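PDB 6F5Z: 24-sterol C-methyltransferase from Haloferax volcanii, which probably acts as an S-adenosylmethionine-dependent methyltransferase of unsettled substrate, in complex with the methyltransferase activator Trm112. Local coordinates for residues Ser2-Asp5 / Glu6-Trp10; His150-Gln153 / Glu154-Ser157. All blocks are in the same frame, centred on the assembly; numbering follows the deposited sequence.

Interaction 1: residues Ser2-Asp5 / Glu6-Trp10; sequences SVRD and EFDAW. With SAH (S-adenosyl-L-homocysteine), chain G.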
ATOM      1  N   SER B   2      -9.711  31.943  -8.166  1.00 39.20           N
ATOM      2  CA  SER B   2      -9.184  31.577  -6.844  1.00 38.26           C
ATOM      3  C   SER B   2      -9.897  30.326  -6.279  1.00 37.80           C
ATOM      4  O   SER B   2     -10.967  29.950  -6.771  1.00 37.17           O
ATOM      5  CB  SER B   2      -9.300  32.751  -5.872  1.00 42.78           C
ATOM      6  OG  SER B   2     -10.574  32.863  -5.257  1.00 48.55           O
ATOM      7  N   VAL B   3      -9.292  29.684  -5.259  1.00 31.13           N
ATOM      8  CA  VAL B   3      -9.837  28.477  -4.621  1.00 29.18           C
ATOM      9  C   VAL B   3     -11.152  28.798  -3.972  1.00 33.24           C
ATOM     10  O   VAL B   3     -12.121  28.070  -4.214  1.00 32.23           O
ATOM     11  CB  VAL B   3      -8.842  27.849  -3.591  1.00 32.10           C
ATOM     12  CG1 VAL B   3      -9.471  26.683  -2.826  1.00 30.80           C
ATOM     13  CG2 VAL B   3      -7.563  27.411  -4.272  1.00 32.41           C
ATOM     14  N   ARG B   4     -11.209  29.875  -3.135  1.00 31.97           N
ATOM     15  CA  ARG B   4     -12.476  30.189  -2.470  1.00 33.48           C
ATOM     16  C   ARG B   4     -13.553  30.585  -3.489  1.00 38.17           C
ATOM     17  O   ARG B   4     -14.698  30.194  -3.294  1.00 39.92           O
ATOM     18  CB  ARG B   4     -12.342  31.183  -1.287  1.00 33.40           C
ATOM     19  CG  ARG B   4     -12.228  32.659  -1.611  1.00 43.70           C
ATOM     20  CD  ARG B   4     -12.360  33.483  -0.339  1.00 50.69           C
ATOM     21  NE  ARG B   4     -13.671  33.305   0.299  1.00 59.64           N
ATOM     22  CZ  ARG B   4     -14.031  33.847   1.460  1.00 73.18           C
ATOM     23  NH1 ARG B   4     -15.240  33.618   1.958  1.00 58.57           N
ATOM     24  NH2 ARG B   4     -13.187  34.620   2.132  1.00 58.47           N
ATOM     25  N   ASP B   5     -13.187  31.242  -4.618  1.00 35.27           N
ATOM     26  CA  ASP B   5     -14.168  31.586  -5.659  1.00 35.90           C
ATOM     27  C   ASP B   5     -14.759  30.315  -6.288  1.00 38.35           C
ATOM     28  O   ASP B   5     -15.985  30.197  -6.397  1.00 39.64           O
ATOM     29  CB  ASP B   5     -13.545  32.463  -6.760  1.00 38.72           C
ATOM     30  CG  ASP B   5     -13.386  33.936  -6.418  1.00 53.61           C
ATOM     31  OD1 ASP B   5     -14.217  34.463  -5.641  1.00 54.04           O
ATOM     32  OD2 ASP B   5     -12.446  34.572  -6.953  1.00 63.15           O
ATOM     33  N   GLU B   6     -13.884  29.365  -6.680  1.00 32.71           N
ATOM     34  CA  GLU B   6     -14.249  28.103  -7.322  1.00 31.11           C
ATOM     35  C   GLU B   6     -15.021  27.165  -6.398  1.00 30.48           C
ATOM     36  O   GLU B   6     -15.935  26.485  -6.872  1.00 29.80           O
ATOM     37  CB  GLU B   6     -12.985  27.389  -7.837  1.00 32.99           C
ATOM     38  CG  GLU B   6     -13.226  26.097  -8.617  1.00 40.48           C
ATOM     39  CD  GLU B   6     -13.662  26.236 -10.065  1.00 59.93           C
ATOM     40  OE1 GLU B   6     -13.238  27.203 -10.738  1.00 45.05           O
ATOM     41  OE2 GLU B   6     -14.389  25.338 -10.544  1.00 52.56           O
ATOM     42  N   PHE B   7     -14.630  27.074  -5.103  1.00 24.19           N
ATOM     43  CA  PHE B   7     -15.267  26.085  -4.244  1.00 23.32           C
ATOM     44  C   PHE B   7     -16.316  26.594  -3.244  1.00 28.88           C
ATOM     45  O   PHE B   7     -16.920  25.766  -2.561  1.00 27.61           O
ATOM     46  CB  PHE B   7     -14.185  25.267  -3.516  1.00 23.59           C
ATOM     47  CG  PHE B   7     -13.435  24.415  -4.511  1.00 22.45           C
ATOM     48  CD1 PHE B   7     -13.955  23.197  -4.937  1.00 25.02           C
ATOM     49  CD2 PHE B   7     -12.233  24.849  -5.052  1.00 22.80           C
ATOM     50  CE1 PHE B   7     -13.281  22.432  -5.905  1.00 24.55           C
ATOM     51  CE2 PHE B   7     -11.546  24.066  -5.991  1.00 24.91           C
ATOM     52  CZ  PHE B   7     -12.071  22.864  -6.396  1.00 23.60           C
ATOM     53  N   ASP B   8     -16.605  27.902  -3.173  1.00 30.61           N
ATOM     54  CA  ASP B   8     -17.638  28.353  -2.218  1.00 31.83           C
ATOM     55  C   ASP B   8     -19.034  27.844  -2.592  1.00 34.58           C
ATOM     56  O   ASP B   8     -19.797  27.457  -1.696  1.00 33.75           O
ATOM     57  CB  ASP B   8     -17.601  29.871  -1.998  1.00 35.38           C
ATOM     58  CG  ASP B   8     -16.451  30.371  -1.112  1.00 47.30           C
ATOM     59  OD1 ASP B   8     -15.697  29.516  -0.547  1.00 44.59           O
ATOM     60  OD2 ASP B   8     -16.284  31.612  -1.000  1.00 53.80           O
ATOM     61  N   ALA B   9     -19.333  27.701  -3.912  1.00 30.09           N
ATOM     62  CA  ALA B   9     -20.618  27.146  -4.354  1.00 29.76           C
ATOM     63  C   ALA B   9     -20.698  25.654  -4.001  1.00 32.80           C
ATOM     64  O   ALA B   9     -21.787  25.116  -3.773  1.00 34.55           O
ATOM     65  CB  ALA B   9     -20.786  27.344  -5.853  1.00 31.03           C
ATOM     66  N   TRP B  10     -19.529  24.996  -3.881  1.00 26.48           N
ATOM     67  CA  TRP B  10     -19.496  23.592  -3.492  1.00 26.07           C
ATOM     68  C   TRP B  10     -19.718  23.421  -1.986  1.00 29.41           C
ATOM     69  O   TRP B  10     -19.975  22.295  -1.534  1.00 29.01           O
ATOM     70  CB  TRP B  10     -18.194  22.942  -3.941  1.00 25.25           C
ATOM     71  CG  TRP B  10     -18.152  22.673  -5.411  1.00 25.99           C
ATOM     72  CD1 TRP B  10     -17.437  23.357  -6.348  1.00 28.97           C
ATOM     73  CD2 TRP B  10     -18.889  21.664  -6.118  1.00 26.40           C
ATOM     74  NE1 TRP B  10     -17.643  22.805  -7.595  1.00 28.84           N
ATOM     75  CE2 TRP B  10     -18.531  21.762  -7.481  1.00 30.07           C
ATOM     76  CE3 TRP B  10     -19.790  20.656  -5.724  1.00 28.08           C
ATOM     77  CZ2 TRP B  10     -19.068  20.912  -8.460  1.00 30.31           C
ATOM     78  CZ3 TRP B  10     -20.310  19.807  -6.691  1.00 30.22           C
ATOM     79  CH2 TRP B  10     -19.953  19.942  -8.040  1.00 30.93           C
TER
HETATM   80  N   SAH G 302     -11.803  15.814  -0.071  1.00 16.14           N
HETATM   81  CA  SAH G 302     -13.217  16.251  -0.228  1.00 16.51           C
HETATM   82  CB  SAH G 302     -13.396  17.564  -1.088  1.00 16.79           C
HETATM   83  CG  SAH G 302     -12.955  17.393  -2.539  1.00 16.66           C
HETATM   84  SD  SAH G 302     -13.217  18.943  -3.479  1.00 18.64           S
HETATM   85  C   SAH G 302     -14.107  15.133  -0.831  1.00 19.61           C
HETATM   86  O   SAH G 302     -13.483  14.010  -1.064  1.00 18.62           O
HETATM   87  OXT SAH G 302     -15.285  15.299  -1.046  1.00 19.41           O
HETATM   88  C5' SAH G 302     -11.600  19.750  -3.404  1.00 18.81           C
HETATM   89  C4' SAH G 302     -11.341  20.471  -2.093  1.00 17.68           C
HETATM   90  O4' SAH G 302      -9.978  20.968  -2.125  1.00 19.14           O
HETATM   91  C3' SAH G 302     -12.254  21.693  -1.933  1.00 20.44           C
HETATM   92  O3' SAH G 302     -12.892  21.735  -0.657  1.00 21.78           O
HETATM   93  C2' SAH G 302     -11.333  22.873  -2.261  1.00 20.64           C
HETATM   94  O2' SAH G 302     -11.668  24.104  -1.623  1.00 20.81           O
HETATM   95  C1' SAH G 302      -9.967  22.352  -1.816  1.00 19.36           C
HETATM   96  N9  SAH G 302      -8.828  22.954  -2.513  1.00 18.34           N
HETATM   97  C8  SAH G 302      -8.619  23.001  -3.871  1.00 20.31           C
HETATM   98  N7  SAH G 302      -7.485  23.561  -4.218  1.00 20.60           N
HETATM   99  C5  SAH G 302      -6.903  23.903  -3.006  1.00 19.08           C
HETATM  100  C6  SAH G 302      -5.682  24.537  -2.680  1.00 22.20           C
HETATM  101  N6  SAH G 302      -4.806  24.987  -3.588  1.00 24.79           N
HETATM  102  N1  SAH G 302      -5.405  24.735  -1.366  1.00 20.34           N
HETATM  103  C2  SAH G 302      -6.303  24.345  -0.451  1.00 17.90           C
HETATM  104  N3  SAH G 302      -7.480  23.741  -0.636  1.00 18.96           N
HETATM  105  C4  SAH G 302      -7.723  23.538  -1.947  1.00 17.93           C
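S2 hands its carbonyl to E6 at the first turn of helix 3-11, the helix whose V3 and F7 lie against bound S-adenosyl-L-homocysteine in this Rossmann-like methyltransferase domain. The E6 N to S2 O bond is 3.0 Å long, and E6 CB rests beside the same oxygen. The S2 hydroxyl also forms an ST motif at the helix start.

V3 comes next and works in two directions. Its O takes the F7 amide N at 2.8 Å, almost in line with the C=O. With CG1 anti to the backbone N (chi1 174°), that methyl meets both F7 CD2, at 4.0 Å, and the ribose O2' of the ligand, while CG2 lies beside the adenine N6 at 3.7 Å. F7 completes this wall of the pocket: ribose C2' sits 3.4 Å above one ring face, toward the rim, and E6 CG packs over the opposite face, so the phenyl is held between the ligand ribose and the E6 side chain. V3 O comes to the ring edge, and Y115 meets F7 edge-to-face. The carboxylate of E6 turns elsewhere, with OE1 taking the S157 amide.

R4 points its guanidinium along the outer side of the helix to D8. The salt bridge from R4 NE to D8 OD2 is weak at 3.4 Å but straight, and the carboxylate plane stands 80° to the guanidinium, whose edge it meets. Each charge has a further partner: R4 NH1 pairs with E73, and D8 OD1 bonds to S71 OG, which ties this turn to the region of helix 72-80.

D5 closes the walk, its backbone N donating to S2 OG at 3.1 Å with an N-H...O angle of 155°.

Interaction 2: residues His150-Gln153 / Glu154-Ser157; sequences HEWQ and EHIS
E154 folds back over E151 in a tight run of 3-10 turns, in the loop that leads from strand 134-140 to helix 165-174. Its amide N donates to E151 O at 3.0 Å, and its CB presses on the same oxygen. Two further i to i+3 bonds follow, H155 N to W152 O and I156 N to Q153 O, the latter long at 3.3 Å. In all three the donor stands well out of the carbonyl plane, by 51° in the first and 69° in the last, as the tight winding brings each N-H over the carbonyl rather than in line with it.

Q153 runs along the outer side of the turn. Its chain leaves with CG anti to the backbone N and bends at chi2, which swings the amide group back beside the I156 carbonyl; the side chain also touches M160. Shortening the side chain to an alanine here is likely to take away the polar group beside the I156 carbonyl and open a gap toward M160.

W152 gives the contact its aromatic half. H155 has CG between the backbone N and the carbonyl carbon (chi1 67°), and that carries its imidazole over W152 O, which lies 3.4 Å above the ring plane and over its centre. H155 CE1 comes within 4.0 Å of W152 CB, while the imidazole and the five-membered ring of the indole are set obliquely to one another, centroids 5.9 Å apart. I156 CD1 approaches W152 O at 3.5 Å.

W152 O therefore accepts one hydrogen bond, from H155 N, and also lies under an imidazole face and beside a methyl group; its partial negative charge would be expected to favour the imidazole more if that ring is protonated.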
ATOM      1  N   HIS B 150     -11.346  13.969 -18.697  1.00 20.66           N
ATOM      2  CA  HIS B 150     -10.579  15.003 -19.404  1.00 21.09           C
ATOM      3  C   HIS B 150     -11.389  16.301 -19.580  1.00 26.90           C
ATOM      4  O   HIS B 150     -10.884  17.400 -19.306  1.00 26.58           O
ATOM      5  CB  HIS B 150     -10.109  14.488 -20.763  1.00 21.64           C
ATOM      6  CG  HIS B 150      -9.148  13.345 -20.703  1.00 23.64           C
ATOM      7  ND1 HIS B 150      -8.630  12.802 -21.847  1.00 25.21           N
ATOM      8  CD2 HIS B 150      -8.649  12.674 -19.635  1.00 24.43           C
ATOM      9  CE1 HIS B 150      -7.840  11.809 -21.458  1.00 24.75           C
ATOM     10  NE2 HIS B 150      -7.815  11.708 -20.134  1.00 23.90           N
ATOM     11  N   GLU B 151     -12.681  16.158 -19.928  1.00 23.74           N
ATOM     12  CA  GLU B 151     -13.564  17.308 -20.138  1.00 24.84           C
ATOM     13  C   GLU B 151     -13.837  18.122 -18.876  1.00 27.33           C
ATOM     14  O   GLU B 151     -14.383  19.210 -18.991  1.00 25.72           O
ATOM     15  CB  GLU B 151     -14.883  16.885 -20.814  1.00 27.11           C
ATOM     16  CG  GLU B 151     -15.811  16.080 -19.915  1.00 40.22           C
ATOM     17  CD  GLU B 151     -16.759  15.161 -20.661  1.00 70.82           C
ATOM     18  OE1 GLU B 151     -16.385  13.988 -20.901  1.00 56.93           O
ATOM     19  OE2 GLU B 151     -17.875  15.613 -21.002  1.00 71.90           O
ATOM     20  N   TRP B 152     -13.456  17.630 -17.671  1.00 23.70           N
ATOM     21  CA  TRP B 152     -13.735  18.380 -16.449  1.00 23.23           C
ATOM     22  C   TRP B 152     -13.075  19.744 -16.420  1.00 23.06           C
ATOM     23  O   TRP B 152     -13.620  20.660 -15.817  1.00 24.22           O
ATOM     24  CB  TRP B 152     -13.386  17.589 -15.170  1.00 22.89           C
ATOM     25  CG  TRP B 152     -14.105  16.279 -15.014  1.00 24.79           C
ATOM     26  CD1 TRP B 152     -15.120  15.780 -15.785  1.00 27.43           C
ATOM     27  CD2 TRP B 152     -13.903  15.336 -13.953  1.00 25.02           C
ATOM     28  NE1 TRP B 152     -15.532  14.558 -15.292  1.00 27.67           N
ATOM     29  CE2 TRP B 152     -14.805  14.269 -14.161  1.00 28.53           C
ATOM     30  CE3 TRP B 152     -12.997  15.262 -12.880  1.00 25.69           C
ATOM     31  CZ2 TRP B 152     -14.830  13.146 -13.329  1.00 27.56           C
ATOM     32  CZ3 TRP B 152     -13.044  14.162 -12.043  1.00 27.05           C
ATOM     33  CH2 TRP B 152     -13.957  13.124 -12.269  1.00 27.67           C
ATOM     34  N   GLN B 153     -11.926  19.895 -17.098  1.00 21.05           N
ATOM     35  CA  GLN B 153     -11.219  21.165 -17.135  1.00 20.99           C
ATOM     36  C   GLN B 153     -12.082  22.285 -17.782  1.00 25.50           C
ATOM     37  O   GLN B 153     -11.949  23.451 -17.390  1.00 26.23           O
ATOM     38  CB  GLN B 153      -9.841  21.003 -17.789  1.00 22.23           C
ATOM     39  CG  GLN B 153      -9.059  22.308 -17.920  1.00 23.94           C
ATOM     40  CD  GLN B 153      -8.654  22.882 -16.577  1.00 26.43           C
ATOM     41  OE1 GLN B 153      -9.390  23.642 -15.909  1.00 26.49           O
ATOM     42  NE2 GLN B 153      -7.461  22.515 -16.162  1.00 20.67           N
ATOM     43  N   GLU B 154     -13.024  21.905 -18.663  1.00 24.88           N
ATOM     44  CA  GLU B 154     -13.935  22.854 -19.364  1.00 27.03           C
ATOM     45  C   GLU B 154     -14.907  23.597 -18.453  1.00 35.10           C
ATOM     46  O   GLU B 154     -15.412  24.664 -18.829  1.00 35.88           O
ATOM     47  CB  GLU B 154     -14.722  22.130 -20.466  1.00 29.03           C
ATOM     48  CG  GLU B 154     -13.894  21.729 -21.676  1.00 40.34           C
ATOM     49  CD  GLU B 154     -14.658  20.984 -22.760  1.00 70.18           C
ATOM     50  OE1 GLU B 154     -15.871  21.247 -22.932  1.00 72.08           O
ATOM     51  OE2 GLU B 154     -14.033  20.151 -23.454  1.00 65.96           O
ATOM     52  N   HIS B 155     -15.210  23.041 -17.277  1.00 30.02           N
ATOM     53  CA  HIS B 155     -16.122  23.743 -16.379  1.00 29.84           C
ATOM     54  C   HIS B 155     -15.452  24.192 -15.090  1.00 31.30           C
ATOM     55  O   HIS B 155     -16.130  24.610 -14.153  1.00 30.93           O
ATOM     56  CB  HIS B 155     -17.380  22.913 -16.122  1.00 31.38           C
ATOM     57  CG  HIS B 155     -17.138  21.657 -15.357  1.00 35.13           C
ATOM     58  ND1 HIS B 155     -17.091  20.429 -15.993  1.00 37.48           N
ATOM     59  CD2 HIS B 155     -17.001  21.469 -14.023  1.00 36.82           C
ATOM     60  CE1 HIS B 155     -16.911  19.535 -15.029  1.00 36.75           C
ATOM     61  NE2 HIS B 155     -16.824  20.120 -13.828  1.00 37.08           N
ATOM     62  N   ILE B 156     -14.111  24.155 -15.060  1.00 25.41           N
ATOM     63  CA  ILE B 156     -13.335  24.542 -13.888  1.00 25.20           C
ATOM     64  C   ILE B 156     -12.371  25.656 -14.266  1.00 28.33           C
ATOM     65  O   ILE B 156     -11.616  25.507 -15.226  1.00 28.28           O
ATOM     66  CB  ILE B 156     -12.637  23.278 -13.263  1.00 26.97           C
ATOM     67  CG1 ILE B 156     -13.713  22.306 -12.666  1.00 27.63           C
ATOM     68  CG2 ILE B 156     -11.579  23.681 -12.208  1.00 26.07           C
ATOM     69  CD1 ILE B 156     -13.286  20.880 -12.382  1.00 33.96           C
ATOM     70  N   SER B 157     -12.412  26.779 -13.516  1.00 28.33           N
ATOM     71  CA  SER B 157     -11.577  27.967 -13.797  1.00 29.06           C
ATOM     72  C   SER B 157     -10.135  27.849 -13.313  1.00 33.68           C
ATOM     73  O   SER B 157      -9.290  28.635 -13.741  1.00 36.46           O
ATOM     74  CB  SER B 157     -12.226  29.243 -13.257  1.00 34.04           C
ATOM     75  OG  SER B 157     -13.494  29.432 -13.868  1.00 45.26           O
TER

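How the interactions relate
Interactions 1 and 2 lie far apart in sequence yet meet directly, their centres about 14 Å apart on the same side of the chain's centre. The link is E6: its OE1 probably accepts a hydrogen bond from S157 N at 2.9 Å, and its OE2 packs on I156 CA at 3.6 Å. Interaction 1 touches the ligand itself through V3 and F7, whereas the I156 side chain of interaction 2 is about 9 Å from it. Y115, which packs on F7, also touches the I156 side chain and so bridges the two. The loop at 150-157 thus lies against the N-terminal helix that lines the S-adenosyl-L-homocysteine pocket.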